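Long-range contacts in chemotaxis protein motB (Helicobacter pylori, PDB 3CYP), which probably forms, with MotA, the stator of the flagellar motor and fastens the torque-generating machinery to the cell wall through its periplasmic OmpA-like domain: residues V37-R42 with V109-S114; G43-T48 with K105-E110; L61-A66 with L83-Y88. All coordinates share one frame; numbering follows the deposited sequence.

Interactions 1 and 2 are successive parts of one antiparallel strand pairing, 38-44 against 108-114; their centres lie about 15 Å apart and they share Val109 and Glu110. Interaction 3 packs helix 58-75 on strand 83-87, the neighbour of strand 38-44 on its other edge, and is nested in the sequence between the segments of the first two. Its centre is about 10 Å from that of interaction 1 and about 11 Å from that of interaction 2. Val41 O lies 2.8 Å from Ser86 N, joining interactions 1 and 3, while Arg65 NH1 reaches Phe44 O at 2.8 Å, a probable hydrogen bond from helix to sheet. All three belong to an OmpA-like domain of peptidoglycan-binding type.

Interaction 1 of 3, residues V37-R42 with V109-S114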
loop_
_atom_site.group_PDB
_atom_site.type_symbol
_atom_site.label_atom_id
_atom_site.label_comp_id
_atom_site.label_asym_id
_atom_site.label_seq_id
_atom_site.Cartn_x
_atom_site.Cartn_y
_atom_site.Cartn_z
ATOM N N VAL B 37 4.715 -11.661 11.437
ATOM C CA VAL B 37 4.779 -12.049 10.036
ATOM C C VAL B 37 4.022 -10.947 9.255
ATOM O O VAL B 37 2.857 -10.601 9.554
ATOM C CB VAL B 37 4.123 -13.453 9.755
ATOM C CG1 VAL B 37 4.046 -13.719 8.225
ATOM C CG2 VAL B 37 4.862 -14.589 10.521
ATOM N N HIS B 38 4.671 -10.406 8.236
ATOM C CA HIS B 38 4.039 -9.450 7.346
ATOM C C HIS B 38 3.906 -10.047 5.943
ATOM O O HIS B 38 4.501 -11.089 5.616
ATOM C CB HIS B 38 4.813 -8.144 7.329
ATOM C CG HIS B 38 4.678 -7.338 8.587
ATOM N ND1 HIS B 38 4.662 -5.960 8.574
ATOM C CD2 HIS B 38 4.588 -7.707 9.885
ATOM C CE1 HIS B 38 4.493 -5.518 9.816
ATOM N NE2 HIS B 38 4.468 -6.553 10.632
ATOM N N ILE B 39 3.045 -9.409 5.162
ATOM C CA ILE B 39 2.634 -9.881 3.843
ATOM C C ILE B 39 2.876 -8.768 2.827
ATOM O O ILE B 39 2.442 -7.636 3.047
ATOM C CB ILE B 39 1.123 -10.178 3.880
ATOM C CG1 ILE B 39 0.847 -11.290 4.911
ATOM C CG2 ILE B 39 0.565 -10.456 2.448
ATOM C CD1 ILE B 39 1.301 -12.582 4.505
ATOM N N ASN B 40 3.520 -9.102 1.713
ATOM C CA ASN B 40 3.778 -8.160 0.579
ATOM C C ASN B 40 3.019 -8.721 -0.603
ATOM O O ASN B 40 3.233 -9.864 -1.000
ATOM C CB ASN B 40 5.298 -8.054 0.295
ATOM C CG ASN B 40 5.649 -7.152 -0.831
ATOM O OD1 ASN B 40 6.316 -7.581 -1.792
ATOM N ND2 ASN B 40 5.244 -5.939 -0.742
ATOM N N VAL B 41 2.107 -7.897 -1.133
ATOM C CA VAL B 41 1.237 -8.266 -2.229
ATOM C C VAL B 41 1.916 -7.704 -3.477
ATOM O O VAL B 41 2.053 -6.462 -3.653
ATOM C CB VAL B 41 -0.138 -7.616 -2.053
ATOM C CG1 VAL B 41 -1.041 -7.977 -3.227
ATOM C CG2 VAL B 41 -0.726 -7.992 -0.687
ATOM N N ARG B 42 2.408 -8.628 -4.314
ATOM C CA ARG B 42 3.250 -8.288 -5.461
ATOM C C ARG B 42 2.482 -8.439 -6.762
ATOM O O ARG B 42 1.988 -9.515 -7.052
ATOM C CB ARG B 42 4.463 -9.223 -5.537
ATOM C CG ARG B 42 5.301 -9.096 -4.350
ATOM C CD ARG B 42 6.614 -9.797 -4.529
ATOM N NE ARG B 42 7.394 -9.580 -3.325
ATOM C CZ ARG B 42 8.615 -10.042 -3.135
ATOM N NH1 ARG B 42 9.199 -10.802 -4.057
ATOM N NH2 ARG B 42 9.217 -9.780 -1.978
ATOM N N VAL B 109 -0.927 -11.616 -9.338
ATOM C CA VAL B 109 -0.485 -11.056 -8.049
ATOM C C VAL B 109 -0.057 -12.257 -7.221
ATOM O O VAL B 109 -0.742 -13.285 -7.221
ATOM C CB VAL B 109 -1.574 -10.240 -7.379
ATOM C CG1 VAL B 109 -1.234 -10.027 -5.886
ATOM C CG2 VAL B 109 -1.755 -8.936 -8.080
ATOM N N GLU B 110 1.111 -12.121 -6.561
ATOM C CA GLU B 110 1.686 -13.158 -5.681
ATOM C C GLU B 110 1.737 -12.635 -4.260
ATOM O O GLU B 110 1.984 -11.436 -4.052
ATOM C CB GLU B 110 3.110 -13.565 -6.131
ATOM C CG GLU B 110 3.145 -14.116 -7.553
ATOM C CD GLU B 110 4.518 -14.480 -8.027
ATOM O OE1 GLU B 110 4.623 -14.973 -9.175
ATOM O OE2 GLU B 110 5.511 -14.237 -7.290
ATOM N N ILE B 111 1.554 -13.544 -3.305
ATOM C CA ILE B 111 1.606 -13.229 -1.868
ATOM C C ILE B 111 2.966 -13.685 -1.334
ATOM O O ILE B 111 3.314 -14.858 -1.486
ATOM C CB ILE B 111 0.516 -13.953 -1.088
ATOM C CG1 ILE B 111 -0.889 -13.420 -1.497
ATOM C CG2 ILE B 111 0.762 -13.810 0.424
ATOM C CD1 ILE B 111 -1.161 -11.945 -1.128
ATOM N N PHE B 112 3.735 -12.739 -0.790
ATOM C CA PHE B 112 5.000 -13.020 -0.129
ATOM C C PHE B 112 4.881 -12.839 1.365
ATOM O O PHE B 112 4.337 -11.832 1.850
ATOM C CB PHE B 112 6.101 -12.165 -0.736
ATOM C CG PHE B 112 6.740 -12.806 -1.928
ATOM C CD1 PHE B 112 6.014 -12.988 -3.102
ATOM C CD2 PHE B 112 8.056 -13.297 -1.883
ATOM C CE1 PHE B 112 6.621 -13.588 -4.233
ATOM C CE2 PHE B 112 8.639 -13.917 -3.015
ATOM C CZ PHE B 112 7.924 -14.065 -4.159
ATOM N N PHE B 113 5.409 -13.804 2.108
ATOM C CA PHE B 113 5.432 -13.743 3.569
ATOM C C PHE B 113 6.821 -13.264 4.014
ATOM O O PHE B 113 7.841 -13.721 3.485
ATOM C CB PHE B 113 5.228 -15.137 4.137
ATOM C CG PHE B 113 3.918 -15.754 3.733
ATOM C CD1 PHE B 113 2.822 -15.609 4.513
ATOM C CD2 PHE B 113 3.817 -16.423 2.518
ATOM C CE1 PHE B 113 1.587 -16.157 4.110
ATOM C CE2 PHE B 113 2.590 -16.959 2.080
ATOM C CZ PHE B 113 1.499 -16.839 2.878
ATOM N N SER B 114 6.826 -12.375 4.992
ATOM C CA SER B 114 8.061 -11.937 5.639
ATOM C C SER B 114 8.031 -12.530 7.060
ATOM O O SER B 114 7.205 -12.145 7.882
ATOM C CB SER B 114 8.129 -10.414 5.687
ATOM O OG SER B 114 9.178 -9.974 6.526
#
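Arg42 and Phe112 meet on one face of an antiparallel strand pair in which residues 38-42 run against 109-114, their axes approaching to 4.7 Å at an angle of 153°. Six backbone hydrogen bonds define the register: His38 with Ser114, Asn40 with Phe112 and Arg42 with Glu110 are hydrogen-bonded pairs, each joined in both directions, while Ile39-Phe113 and Val41-Ile111 are the non-hydrogen-bonded pairs between them. The bond from Ser114 N to His38 O is the shortest, at 2.7 Å.

The polar and aromatic contact lies on the face of His38, Asn40 and Arg42. The Arg42 chain is extended from CG to NE and crosses the Phe112 side chain at about a right angle, and the guanidinium lies flat on the ring, planes 7° apart. In this cation-pi contact Arg42 CZ stands over the face, 3.6 Å from the centroid of the Phe112 ring, and NH1 sits over the ring centre. The methylene CD adds a CH-pi contact to the same face. Arg42 NE donates in the carbonyl plane to Asn40 OD1 at 2.7 Å, which restrains the guanidinium.

Apolar contacts occupy the opposite face. Ile39 CD1 touches Phe113 CD1 at 3.4 Å, the two side chains lying alongside each other, and Ile39 CG2 meets Ile111 CG2 at 3.9 Å. Val41 divides its branches: CG2 reaches Ile111 CD1, whereas Val41 CG1, anti to the backbone N (chi1 179°), presses on Val109 CG1 at 3.4 Å, tighter than a usual van der Waals contact.

Strand 83-87 borders 38-42 on its other edge, where Asn40 ND2 bonds to Ser84 OG and Ser86 OG. Against the apolar face, Val41 and Val109 pack on Val69 of helix 58-75, while Val37 and Phe113 touch Ile123 of helix 117-131.

Interaction 2 of 3, residues G43-T48 with K105-E110; sequences GFTDDT and KNNRVE
Phe44 and Arg108 stack where the antiparallel strands 38-44 and 108-114 of the OmpA-like fold give way to loops. The phenyl ring and the guanidinium lie flat on each other, planes 9° apart, with CZ of Arg108 3.7 Å from the centroid of the Phe44 ring. This cation-pi pair depends on a folded arginine: CG stands between the backbone N and the carbonyl carbon (chi1 88°), and the chain bends at chi2, which turns CD; in the resulting fold NH2 lies over the centre of the ring.

Several polar partners ring the guanidinium; Glu110 OE1 and Asn106 O lie near its plane. NE and NH2 grip Glu110 OE1 side-on, a salt bridge in which both donors reach the oxygen from the same face of the carboxylate; Arg108 NE is 2.8 Å from Glu110 OE1. NH1 donates to Asn106 O and also to a water that bonds to Thr45 O. NH2 bonds to Asn92 O, while the ring of Tyr88 meets Phe44. Glu110 also touches the aromatic ring directly, its CD lying 3.6 Å from Phe44 CE2.

Backbone pairing is uneven here. Phe44 N donates to Arg108 O at 2.9 Å, but the return bond from Arg108 N to Phe44 O is weak. Gly43 CA faces Val109 CG2 at 4.0 Å.

Beyond the strands, Asp46 takes over. Its CG lies between the backbone N and the carbonyl carbon, and OD1 accepts from Thr48 N, an Asx turn, and from Thr48 OG1 on the same face of the carboxylate. Asn107 OD1 in turn accepts from Asp46 N, which stands above the amide plane, and from Arg65 NH1 of helix 58-75. The last link is nearly straight: Asn107 ND2 donates to Asp46 OD2 at 2.8 Å and 177°.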
loop_
_atom_site.group_PDB
_atom_site.type_symbol
_atom_site.label_atom_id
_atom_site.label_comp_id
_atom_site.label_asym_id
_atom_site.label_seq_id
_atom_site.Cartn_x
_atom_site.Cartn_y
_atom_site.Cartn_z
ATOM N N GLY B 43 2.510 -7.392 -7.582
ATOM C CA GLY B 43 1.819 -7.404 -8.874
ATOM C C GLY B 43 2.766 -7.501 -10.059
ATOM O O GLY B 43 3.880 -6.968 -10.034
ATOM N N PHE B 44 2.299 -8.206 -11.101
ATOM C CA PHE B 44 3.087 -8.468 -12.298
ATOM C C PHE B 44 2.201 -8.400 -13.535
ATOM O O PHE B 44 0.960 -8.480 -13.451
ATOM C CB PHE B 44 3.718 -9.834 -12.277
ATOM C CG PHE B 44 4.494 -10.169 -11.012
ATOM C CD1 PHE B 44 5.883 -10.049 -10.994
ATOM C CD2 PHE B 44 3.843 -10.627 -9.870
ATOM C CE1 PHE B 44 6.608 -10.374 -9.865
ATOM C CE2 PHE B 44 4.575 -10.999 -8.737
ATOM C CZ PHE B 44 5.959 -10.856 -8.738
ATOM N N THR B 45 2.894 -8.218 -14.662
ATOM C CA THR B 45 2.323 -8.314 -16.010
ATOM C C THR B 45 3.180 -9.163 -16.938
ATOM O O THR B 45 4.318 -9.504 -16.648
ATOM C CB THR B 45 2.263 -6.897 -16.660
ATOM O OG1 THR B 45 3.605 -6.484 -16.970
ATOM C CG2 THR B 45 1.593 -5.873 -15.724
ATOM N N ASP B 46 2.601 -9.496 -18.084
ATOM C CA ASP B 46 3.368 -9.953 -19.230
ATOM C C ASP B 46 4.054 -8.750 -19.883
ATOM O O ASP B 46 4.012 -7.619 -19.360
ATOM C CB ASP B 46 2.460 -10.714 -20.217
ATOM C CG ASP B 46 1.339 -9.873 -20.799
ATOM O OD1 ASP B 46 1.526 -8.669 -21.019
ATOM O OD2 ASP B 46 0.265 -10.437 -21.088
ATOM N N ASP B 47 4.648 -8.974 -21.056
ATOM C CA ASP B 47 5.414 -7.931 -21.698
ATOM C C ASP B 47 4.733 -7.514 -22.986
ATOM O O ASP B 47 5.387 -6.982 -23.887
ATOM C CB ASP B 47 6.844 -8.420 -21.957
ATOM C CG ASP B 47 6.922 -9.489 -23.028
ATOM O OD1 ASP B 47 5.851 -9.956 -23.495
ATOM O OD2 ASP B 47 8.067 -9.864 -23.394
ATOM N N THR B 48 3.424 -7.736 -23.068
ATOM C CA THR B 48 2.688 -7.356 -24.272
ATOM C C THR B 48 2.554 -5.839 -24.314
ATOM O O THR B 48 2.307 -5.186 -23.290
ATOM C CB THR B 48 1.293 -8.018 -24.388
ATOM O OG1 THR B 48 0.383 -7.433 -23.457
ATOM C CG2 THR B 48 1.358 -9.499 -24.157
ATOM N N LYS B 105 -0.168 -16.169 -18.195
ATOM C CA LYS B 105 0.237 -16.635 -16.853
ATOM C C LYS B 105 0.975 -15.551 -16.057
ATOM O O LYS B 105 0.968 -15.560 -14.813
ATOM C CB LYS B 105 1.163 -17.853 -16.971
ATOM C CG LYS B 105 0.505 -19.161 -17.435
ATOM C CD LYS B 105 -0.135 -19.923 -16.282
ATOM C CE LYS B 105 -1.577 -19.514 -16.092
ATOM N NZ LYS B 105 -2.056 -19.498 -14.714
ATOM N N ASN B 106 1.645 -14.648 -16.765
ATOM C CA ASN B 106 2.456 -13.600 -16.108
ATOM C C ASN B 106 1.644 -12.451 -15.536
ATOM O O ASN B 106 2.175 -11.612 -14.824
ATOM C CB ASN B 106 3.546 -13.078 -17.065
ATOM C CG ASN B 106 4.625 -14.130 -17.364
ATOM O OD1 ASN B 106 4.966 -14.939 -16.508
ATOM N ND2 ASN B 106 5.133 -14.160 -18.618
ATOM N N ASN B 107 0.360 -12.390 -15.852
ATOM C CA ASN B 107 -0.528 -11.365 -15.359
ATOM C C ASN B 107 -1.128 -11.865 -14.055
ATOM O O ASN B 107 -2.148 -12.563 -14.036
ATOM C CB ASN B 107 -1.611 -11.076 -16.402
ATOM C CG ASN B 107 -1.034 -10.495 -17.634
ATOM O OD1 ASN B 107 -0.433 -9.425 -17.586
ATOM N ND2 ASN B 107 -1.095 -11.242 -18.745
ATOM N N ARG B 108 -0.478 -11.512 -12.950
ATOM C CA ARG B 108 -0.840 -12.116 -11.663
ATOM C C ARG B 108 -0.373 -11.281 -10.489
ATOM O O ARG B 108 0.431 -10.379 -10.629
ATOM C CB ARG B 108 -0.304 -13.557 -11.547
ATOM C CG ARG B 108 1.108 -13.777 -10.995
ATOM C CD ARG B 108 2.165 -13.701 -11.995
ATOM N NE ARG B 108 3.524 -13.847 -11.457
ATOM C CZ ARG B 108 4.581 -13.359 -12.077
ATOM N NH1 ARG B 108 4.442 -12.741 -13.231
ATOM N NH2 ARG B 108 5.777 -13.431 -11.534
ATOM N N VAL B 109 -0.927 -11.616 -9.338
ATOM C CA VAL B 109 -0.485 -11.056 -8.049
ATOM C C VAL B 109 -0.057 -12.257 -7.221
ATOM O O VAL B 109 -0.742 -13.285 -7.221
ATOM C CB VAL B 109 -1.574 -10.240 -7.379
ATOM C CG1 VAL B 109 -1.234 -10.027 -5.886
ATOM C CG2 VAL B 109 -1.755 -8.936 -8.080
ATOM N N GLU B 110 1.111 -12.121 -6.561
ATOM C CA GLU B 110 1.686 -13.158 -5.681
ATOM C C GLU B 110 1.737 -12.635 -4.260
ATOM O O GLU B 110 1.984 -11.436 -4.052
ATOM C CB GLU B 110 3.110 -13.565 -6.131
ATOM C CG GLU B 110 3.145 -14.116 -7.553
ATOM C CD GLU B 110 4.518 -14.480 -8.027
ATOM O OE1 GLU B 110 4.623 -14.973 -9.175
ATOM O OE2 GLU B 110 5.511 -14.237 -7.290
HETATM O O HOH W 1 6.065 -10.837 -14.671
#

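Interaction 3 of 3, residues L61-A66 with L83-Y88; sequences LAANRA and LSFSSY
Ala62, Ala63 and Ala66 of helix 58-75 meet Phe85 and Ser87 of strand 83-87 through their CB atoms. The two axes approach to 6.9 Å with their directions 157° apart, and Ala63 and Ser87 come as close as 4.6 Å between CA atoms.

The apolar part centres on Phe85. Ala66 CB lies 4.0 Å from Phe85 CB, and Ala63 CB is 4.4 Å from Phe85 CE2. Leu83 of the second subunit also packs on Phe85, placing the contact beside the neighbouring copy.

Polar atoms take part without a hydrogen bond between the segments. Ala63 O approaches Phe85 CD2 obliquely at 3.9 Å. Ser87 OG, anti to the backbone N (chi1 175°), comes to 3.2 Å from Ala62 CB, and is 3.4 Å from Ala63 N at an angle too poor for a bond. That hydroxyl is instead bonded to Tyr59 O, in the first turn of helix 58-75, while Ser87 CB rests against Ala63 CB at 3.8 Å.

Running nearly antiparallel to the strand it precedes, helix 58-75 is the connection of the beta-alpha-beta unit 38-44, 58-75, 83-87, whose two strands lie parallel and adjacent within this OmpA-like domain.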
loop_
_atom_site.group_PDB
_atom_site.type_symbol
_atom_site.label_atom_id
_atom_site.label_comp_id
_atom_site.label_asym_id
_atom_site.label_seq_id
_atom_site.Cartn_x
_atom_site.Cartn_y
_atom_site.Cartn_z
ATOM N N LEU B 61 -0.054 -0.772 -14.243
ATOM C CA LEU B 61 -1.015 -1.851 -14.238
ATOM C C LEU B 61 -0.715 -2.858 -13.118
ATOM O O LEU B 61 -1.632 -3.258 -12.390
ATOM C CB LEU B 61 -1.019 -2.556 -15.607
ATOM C CG LEU B 61 -1.810 -3.874 -15.730
ATOM C CD1 LEU B 61 -3.298 -3.735 -15.394
ATOM C CD2 LEU B 61 -1.571 -4.475 -17.145
ATOM N N ALA B 62 0.557 -3.235 -12.982
ATOM C CA ALA B 62 0.944 -4.200 -11.912
ATOM C C ALA B 62 0.652 -3.614 -10.541
ATOM O O ALA B 62 0.226 -4.312 -9.612
ATOM C CB ALA B 62 2.378 -4.591 -11.989
ATOM N N ALA B 63 0.927 -2.327 -10.399
ATOM C CA ALA B 63 0.610 -1.645 -9.119
ATOM C C ALA B 63 -0.859 -1.659 -8.777
ATOM O O ALA B 63 -1.249 -1.897 -7.604
ATOM C CB ALA B 63 1.091 -0.197 -9.158
ATOM N N ASN B 64 -1.724 -1.388 -9.753
ATOM C CA ASN B 64 -3.162 -1.375 -9.474
ATOM C C ASN B 64 -3.642 -2.783 -9.165
ATOM O O ASN B 64 -4.473 -2.978 -8.286
ATOM C CB ASN B 64 -4.008 -0.728 -10.592
ATOM C CG ASN B 64 -5.251 -0.046 -10.052
ATOM O OD1 ASN B 64 -6.313 -0.061 -10.680
ATOM N ND2 ASN B 64 -5.135 0.552 -8.882
ATOM N N ARG B 65 -3.105 -3.784 -9.859
ATOM C CA ARG B 65 -3.423 -5.192 -9.505
ATOM C C ARG B 65 -3.107 -5.510 -8.044
ATOM O O ARG B 65 -3.948 -6.014 -7.305
ATOM C CB ARG B 65 -2.722 -6.165 -10.400
ATOM C CG ARG B 65 -3.309 -6.185 -11.817
ATOM C CD ARG B 65 -2.486 -7.027 -12.740
ATOM N NE ARG B 65 -3.149 -7.226 -14.039
ATOM C CZ ARG B 65 -2.542 -7.658 -15.143
ATOM N NH1 ARG B 65 -1.257 -7.953 -15.141
ATOM N NH2 ARG B 65 -3.253 -7.822 -16.280
ATOM N N ALA B 66 -1.880 -5.194 -7.647
ATOM C CA ALA B 66 -1.422 -5.497 -6.287
ATOM C C ALA B 66 -2.195 -4.679 -5.278
ATOM O O ALA B 66 -2.646 -5.201 -4.250
ATOM C CB ALA B 66 0.051 -5.256 -6.174
ATOM N N LEU B 83 0.492 -5.372 6.090
ATOM C CA LEU B 83 0.427 -5.375 4.631
ATOM C C LEU B 83 1.251 -4.301 3.939
ATOM O O LEU B 83 1.450 -3.191 4.471
ATOM C CB LEU B 83 -1.027 -5.223 4.173
ATOM C CG LEU B 83 -1.865 -6.474 4.271
ATOM C CD1 LEU B 83 -3.344 -6.064 4.154
ATOM C CD2 LEU B 83 -1.481 -7.504 3.189
ATOM N N SER B 84 1.715 -4.628 2.739
ATOM C CA SER B 84 2.283 -3.684 1.791
ATOM C C SER B 84 2.006 -4.234 0.403
ATOM O O SER B 84 1.639 -5.404 0.260
ATOM C CB SER B 84 3.770 -3.545 2.023
ATOM O OG SER B 84 4.458 -4.736 1.797
ATOM N N PHE B 85 2.184 -3.389 -0.606
ATOM C CA PHE B 85 2.100 -3.831 -2.009
ATOM C C PHE B 85 3.274 -3.340 -2.821
ATOM O O PHE B 85 3.877 -2.280 -2.503
ATOM C CB PHE B 85 0.778 -3.435 -2.657
ATOM C CG PHE B 85 0.682 -1.972 -3.063
ATOM C CD1 PHE B 85 0.347 -0.990 -2.118
ATOM C CD2 PHE B 85 0.945 -1.578 -4.377
ATOM C CE1 PHE B 85 0.236 0.347 -2.495
ATOM C CE2 PHE B 85 0.846 -0.226 -4.738
ATOM C CZ PHE B 85 0.498 0.721 -3.785
ATOM N N SER B 86 3.615 -4.104 -3.850
ATOM C CA SER B 86 4.768 -3.794 -4.655
ATOM C C SER B 86 4.474 -4.095 -6.086
ATOM O O SER B 86 3.865 -5.105 -6.402
ATOM C CB SER B 86 5.998 -4.544 -4.187
ATOM O OG SER B 86 6.347 -4.225 -2.852
ATOM N N SER B 87 4.898 -3.200 -6.958
ATOM C CA SER B 87 4.773 -3.433 -8.396
ATOM C C SER B 87 6.081 -3.911 -8.997
ATOM O O SER B 87 7.103 -3.255 -8.856
ATOM C CB SER B 87 4.307 -2.170 -9.109
ATOM O OG SER B 87 4.340 -2.472 -10.509
ATOM N N TYR B 88 6.029 -5.039 -9.717
ATOM C CA TYR B 88 7.148 -5.560 -10.460
ATOM C C TYR B 88 7.010 -5.368 -11.997
ATOM O O TYR B 88 7.894 -5.773 -12.719
ATOM C CB TYR B 88 7.375 -7.036 -10.083
ATOM C CG TYR B 88 8.002 -7.158 -8.725
ATOM C CD1 TYR B 88 9.341 -7.437 -8.598
ATOM C CD2 TYR B 88 7.277 -6.947 -7.577
ATOM C CE1 TYR B 88 9.950 -7.512 -7.364
ATOM C CE2 TYR B 88 7.879 -7.011 -6.322
ATOM C CZ TYR B 88 9.217 -7.290 -6.224
ATOM O OH TYR B 88 9.845 -7.408 -4.990
#